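Local coordinates for pirin family protein (Acinetobacter baumannii, PDB 6D0P) that is a pirin-family metalloprotein with two cupin domains, probably an iron-dependent dioxygenase that oxidises quercetin, here holding manganese in its N-terminal domain, at residues A[91-94]-A[95-98]; A[279-283]-A[284-288]. All coordinates share one frame; numbering follows the deposited sequence. Where two conformers were deposited one is given.

Contact 1: A[91-94]-A[95-98]; sequences TIKT and GDVQ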
loop_
_atom_site.group_PDB
_atom_site.type_symbol
_atom_site.label_atom_id
_atom_site.label_comp_id
_atom_site.label_asym_id
_atom_site.label_seq_id
_atom_site.Cartn_x
_atom_site.Cartn_y
_atom_site.Cartn_z
ATOM N N THR A 91 4.083 7.262 15.234
ATOM C CA THR A 91 4.038 8.333 14.245
ATOM C C THR A 91 4.884 7.965 13.028
ATOM O O THR A 91 6.045 7.616 13.156
ATOM C CB THR A 91 4.479 9.665 14.845
ATOM O OG1 THR A 91 3.474 10.070 15.773
ATOM C CG2 THR A 91 4.633 10.751 13.802
ATOM N N ILE A 92 4.256 8.037 11.866
ATOM C CA ILE A 92 4.893 7.744 10.592
ATOM C C ILE A 92 5.389 9.074 10.011
ATOM O O ILE A 92 4.586 9.873 9.543
ATOM C CB ILE A 92 3.886 7.069 9.641
ATOM C CG1 ILE A 92 3.128 5.924 10.323
ATOM C CG2 ILE A 92 4.568 6.631 8.351
ATOM C CD1 ILE A 92 1.980 5.356 9.508
ATOM N N LYS A 93 6.689 9.311 10.028
ATOM C CA LYS A 93 7.216 10.565 9.484
ATOM C C LYS A 93 7.434 10.406 7.980
ATOM O O LYS A 93 7.314 9.286 7.434
ATOM C CB LYS A 93 8.527 10.958 10.172
ATOM C CG LYS A 93 8.482 11.101 11.681
ATOM C CD LYS A 93 9.810 11.589 12.252
ATOM C CE LYS A 93 9.812 11.651 13.762
ATOM N NZ LYS A 93 11.077 12.219 14.295
ATOM N N THR A 94 7.747 11.514 7.303
ATOM C CA THR A 94 7.982 11.474 5.861
ATOM C C THR A 94 9.101 10.459 5.576
ATOM O O THR A 94 10.157 10.479 6.207
ATOM C CB THR A 94 8.314 12.871 5.308
ATOM O OG1 THR A 94 7.098 13.621 5.260
ATOM C CG2 THR A 94 8.899 12.847 3.914
ATOM N N GLY A 95 8.838 9.530 4.679
ATOM C CA GLY A 95 9.830 8.503 4.332
ATOM C C GLY A 95 9.694 7.238 5.160
ATOM O O GLY A 95 10.301 6.202 4.796
ATOM N N ASP A 96 8.930 7.283 6.251
ATOM C CA ASP A 96 8.729 6.085 7.092
ATOM C C ASP A 96 7.611 5.218 6.520
ATOM O O ASP A 96 6.817 5.661 5.650
ATOM C CB ASP A 96 8.318 6.427 8.532
ATOM C CG ASP A 96 9.348 7.168 9.371
ATOM O OD1 ASP A 96 10.503 7.328 8.889
ATOM O OD2 ASP A 96 8.978 7.566 10.531
ATOM N N VAL A 97 7.549 3.981 7.015
ATOM C CA VAL A 97 6.479 3.069 6.663
ATOM C C VAL A 97 5.962 2.366 7.933
ATOM O O VAL A 97 6.748 2.077 8.864
ATOM C CB VAL A 97 6.972 2.021 5.642
ATOM C CG1 VAL A 97 5.933 0.940 5.408
ATOM C CG2 VAL A 97 7.406 2.668 4.340
ATOM N N GLN A 98 4.646 2.144 8.000
ATOM C CA GLN A 98 4.049 1.281 9.023
ATOM C C GLN A 98 3.418 0.082 8.305
ATOM O O GLN A 98 2.530 0.261 7.451
ATOM C CB GLN A 98 3.008 2.018 9.870
ATOM C CG GLN A 98 2.205 1.106 10.798
ATOM C CD GLN A 98 3.019 0.244 11.739
ATOM O OE1 GLN A 98 2.897 -0.984 11.725
ATOM N NE2 GLN A 98 3.810 0.869 12.615
HETATM O O HOH W 1 8.007 5.699 12.184
#
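K93 and D96 close a type II beta turn through a reciprocal pair of hydrogen bonds. The backbone bond runs from D96 N to K93 O, 2.8 Å. In return the carboxylate of D96 takes the K93 amide, with K93 N 2.9 Å from D96 OD2; this N-H arrives from well above the carboxylate plane, 54° out of it. D96 CG sits anti to its own carbonyl carbon (chi1 -65°), which swings the carboxylate back along K93, and the two side chains run side by side. A short acidic residue suits the place, since it can reach a main-chain N-H three residues back. K93 CB lies 3.4 Å from D96 OD2, yet the lysine's extended chain carries its ammonium away, probably leaving at most a weak long-range attraction and no salt bridge.

Water 1 extends the grip by donating to both D96 OD2 (2.7 Å) and T91 O (2.9 Å), while D96 OD1 accepts from A148 N. The buried carboxylate is thus held at both oxygens. G95, at the third turn position with phi 92°, has a backbone shape that would press a beta carbon against T94 O, so glycine fits.

On the I92 side, I92 CD1 packs against Q98 CB at 3.5 Å, the two chains crossing at about a right angle, and I92 CG2 rests 3.6 Å from the backbone carbonyl oxygen D96 O. The amide end of Q98 is engaged by Q144 N. The turn links strand 89-92, bonded to strand 80-84, with strand 97-101, which lies between strands 69-75 and 145-146; I92 fills the junction against T73, A75 and H82.

Contact 2: A[279-283]-A[284-288]; sequences NDFNR and GKFGS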
loop_
_atom_site.group_PDB
_atom_site.type_symbol
_atom_site.label_atom_id
_atom_site.label_comp_id
_atom_site.label_asym_id
_atom_site.label_seq_id
_atom_site.Cartn_x
_atom_site.Cartn_y
_atom_site.Cartn_z
ATOM N N ASN A 279 -20.218 -9.698 14.251
ATOM C CA ASN A 279 -20.771 -9.945 15.597
ATOM C C ASN A 279 -19.770 -9.501 16.677
ATOM O O ASN A 279 -20.169 -8.837 17.637
ATOM C CB ASN A 279 -21.239 -11.392 15.751
ATOM C CG ASN A 279 -22.481 -11.662 14.926
ATOM O OD1 ASN A 279 -23.152 -10.727 14.497
ATOM N ND2 ASN A 279 -22.798 -12.927 14.700
ATOM N N ASP A 280 -18.505 -9.864 16.522
ATOM C CA ASP A 280 -17.452 -9.490 17.474
ATOM C C ASP A 280 -17.368 -7.962 17.591
ATOM O O ASP A 280 -17.326 -7.407 18.705
ATOM C CB ASP A 280 -16.091 -10.056 17.052
ATOM C CG ASP A 280 -15.939 -11.559 17.242
ATOM O OD1 ASP A 280 -16.818 -12.160 17.906
ATOM O OD2 ASP A 280 -14.949 -12.131 16.705
ATOM N N PHE A 281 -17.399 -7.273 16.463
ATOM C CA PHE A 281 -17.249 -5.824 16.500
ATOM C C PHE A 281 -18.507 -5.150 17.050
ATOM O O PHE A 281 -18.405 -4.222 17.846
ATOM C CB PHE A 281 -16.924 -5.259 15.122
ATOM C CG PHE A 281 -16.988 -3.753 15.070
ATOM C CD1 PHE A 281 -16.021 -2.980 15.699
ATOM C CD2 PHE A 281 -18.017 -3.111 14.398
ATOM C CE1 PHE A 281 -16.091 -1.596 15.675
ATOM C CE2 PHE A 281 -18.076 -1.723 14.359
ATOM C CZ PHE A 281 -17.114 -0.969 14.999
ATOM N N ASN A 282 -19.680 -5.596 16.606
ATOM C CA ASN A 282 -20.919 -4.964 17.016
ATOM C C ASN A 282 -21.187 -5.210 18.508
ATOM O O ASN A 282 -21.842 -4.395 19.140
ATOM C CB ASN A 282 -22.072 -5.391 16.111
ATOM C CG ASN A 282 -22.099 -4.608 14.815
ATOM O OD1 ASN A 282 -22.662 -3.529 14.775
ATOM N ND2 ASN A 282 -21.520 -5.146 13.754
ATOM N N ARG A 283 -20.678 -6.292 19.083
ATOM C CA ARG A 283 -20.912 -6.580 20.492
ATOM C C ARG A 283 -19.816 -5.945 21.361
ATOM O O ARG A 283 -19.745 -6.224 22.550
ATOM C CB ARG A 283 -21.032 -8.092 20.707
ATOM C CG ARG A 283 -22.350 -8.660 20.202
ATOM C CD ARG A 283 -23.515 -8.230 21.086
ATOM N NE ARG A 283 -23.652 -9.054 22.282
ATOM C CZ ARG A 283 -24.498 -8.811 23.278
ATOM N NH1 ARG A 283 -25.240 -7.717 23.275
ATOM N NH2 ARG A 283 -24.601 -9.670 24.276
ATOM N N GLY A 284 -18.965 -5.110 20.769
ATOM C CA GLY A 284 -17.923 -4.390 21.532
ATOM C C GLY A 284 -16.676 -5.201 21.867
ATOM O O GLY A 284 -15.877 -4.745 22.690
ATOM N N LYS A 285 -16.429 -6.340 21.221
ATOM C CA LYS A 285 -15.243 -7.159 21.601
ATOM C C LYS A 285 -13.912 -6.573 21.096
ATOM O O LYS A 285 -12.861 -7.074 21.491
ATOM C CB LYS A 285 -15.390 -8.597 21.106
ATOM C CG LYS A 285 -16.455 -9.403 21.832
ATOM C CD LYS A 285 -16.394 -10.887 21.506
ATOM C CE LYS A 285 -17.325 -11.717 22.367
ATOM N NZ LYS A 285 -18.740 -11.306 22.202
ATOM N N PHE A 286 -13.914 -5.549 20.246
ATOM C CA PHE A 286 -12.628 -4.960 19.789
ATOM C C PHE A 286 -12.170 -3.867 20.775
ATOM O O PHE A 286 -11.075 -3.312 20.599
ATOM C CB PHE A 286 -12.744 -4.395 18.364
ATOM C CG PHE A 286 -12.719 -5.377 17.208
ATOM C CD1 PHE A 286 -13.718 -6.319 17.034
ATOM C CD2 PHE A 286 -11.754 -5.281 16.218
ATOM C CE1 PHE A 286 -13.716 -7.179 15.943
ATOM C CE2 PHE A 286 -11.762 -6.127 15.121
ATOM C CZ PHE A 286 -12.749 -7.075 14.978
ATOM N N GLY A 287 -12.999 -3.504 21.763
ATOM C CA GLY A 287 -12.610 -2.499 22.799
ATOM C C GLY A 287 -12.965 -1.064 22.418
ATOM O O GLY A 287 -13.953 -0.817 21.725
ATOM N N SER A 288 -12.160 -0.104 22.887
ATOM C CA SER A 288 -12.383 1.336 22.598
ATOM C C SER A 288 -11.094 2.145 22.804
ATOM O O SER A 288 -10.191 1.729 23.548
ATOM C CB SER A 288 -13.506 1.888 23.447
ATOM O OG SER A 288 -13.209 1.746 24.830
HETATM O O HOH W 2 -19.264 -12.180 19.231
HETATM O O HOH W 3 -15.996 -3.895 19.182
#
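F281 and F286 form the tight side of this helix end, a T-shaped pair in which the edge of F281 is turned to the face of F286. The ring centroids are 5.9 Å apart and the planes stand at 83°. F286 also reaches the helix itself: its CD1 lies 3.6 Å from F281 CA, and its CE1 meets D280 CB, which sits near the plane of the ring at its edge. With CG anti to the carbonyl carbon (chi1 -78°), the F286 ring folds back over the last helical turn. P65 and F266 touch both side chains, an apolar setting in which flat aromatic groups fit well.

Next to the rings the chain ends its helix in a Schellman motif. K285 N bonds to D280 O at 2.9 Å, and G284 N bonds to F281 O at 3.1 Å. G284 is the C-prime residue, and its positive phi favours glycine. Water 3 bridges the turn, donating a hydrogen bond to F281 O and accepting one from F286 N.

The other side is looser and faces solvent. K285 lays CB against D280 O, 3.3 Å away, but its ammonium nitrogen NZ stays 4.8 Å from D280 OD1. Instead, water 2 joins the two, donating to D280 OD1 and accepting from K285 NZ. D280 makes its direct salt bridge with R67 through OD2, while R283, modelled in two conformers, lies exposed alongside.

The chemistry is therefore divided: backbone bonds and aromatic packing fix the shape of the turn, whereas D280 and K285 are linked through water, and the D280 carboxylate, paired directly with R67, probably remains ionised.

Contact 1 comes first along the chain, joining strands 89-92 and 97-101 in the N-terminal cupin domain; contact 2 follows helix 271-282 near the C-terminus. They do not touch: their centres are 29 Å apart and their nearest atoms about 16 Å. The manganese site of H64, H66, H108 and E110 relates them. In contact 1, the side chain of I92 lies about 6 Å from that of E110. In contact 2, the aromatic pair packs on P65, in the strand that carries H64 and H66, so the end of the chain returns to the metal-binding domain. Neither contact supplies a metal ligand: contact 1 joins two strands beside the site, while contact 2 lays the C-terminal segment on a ligand-bearing strand.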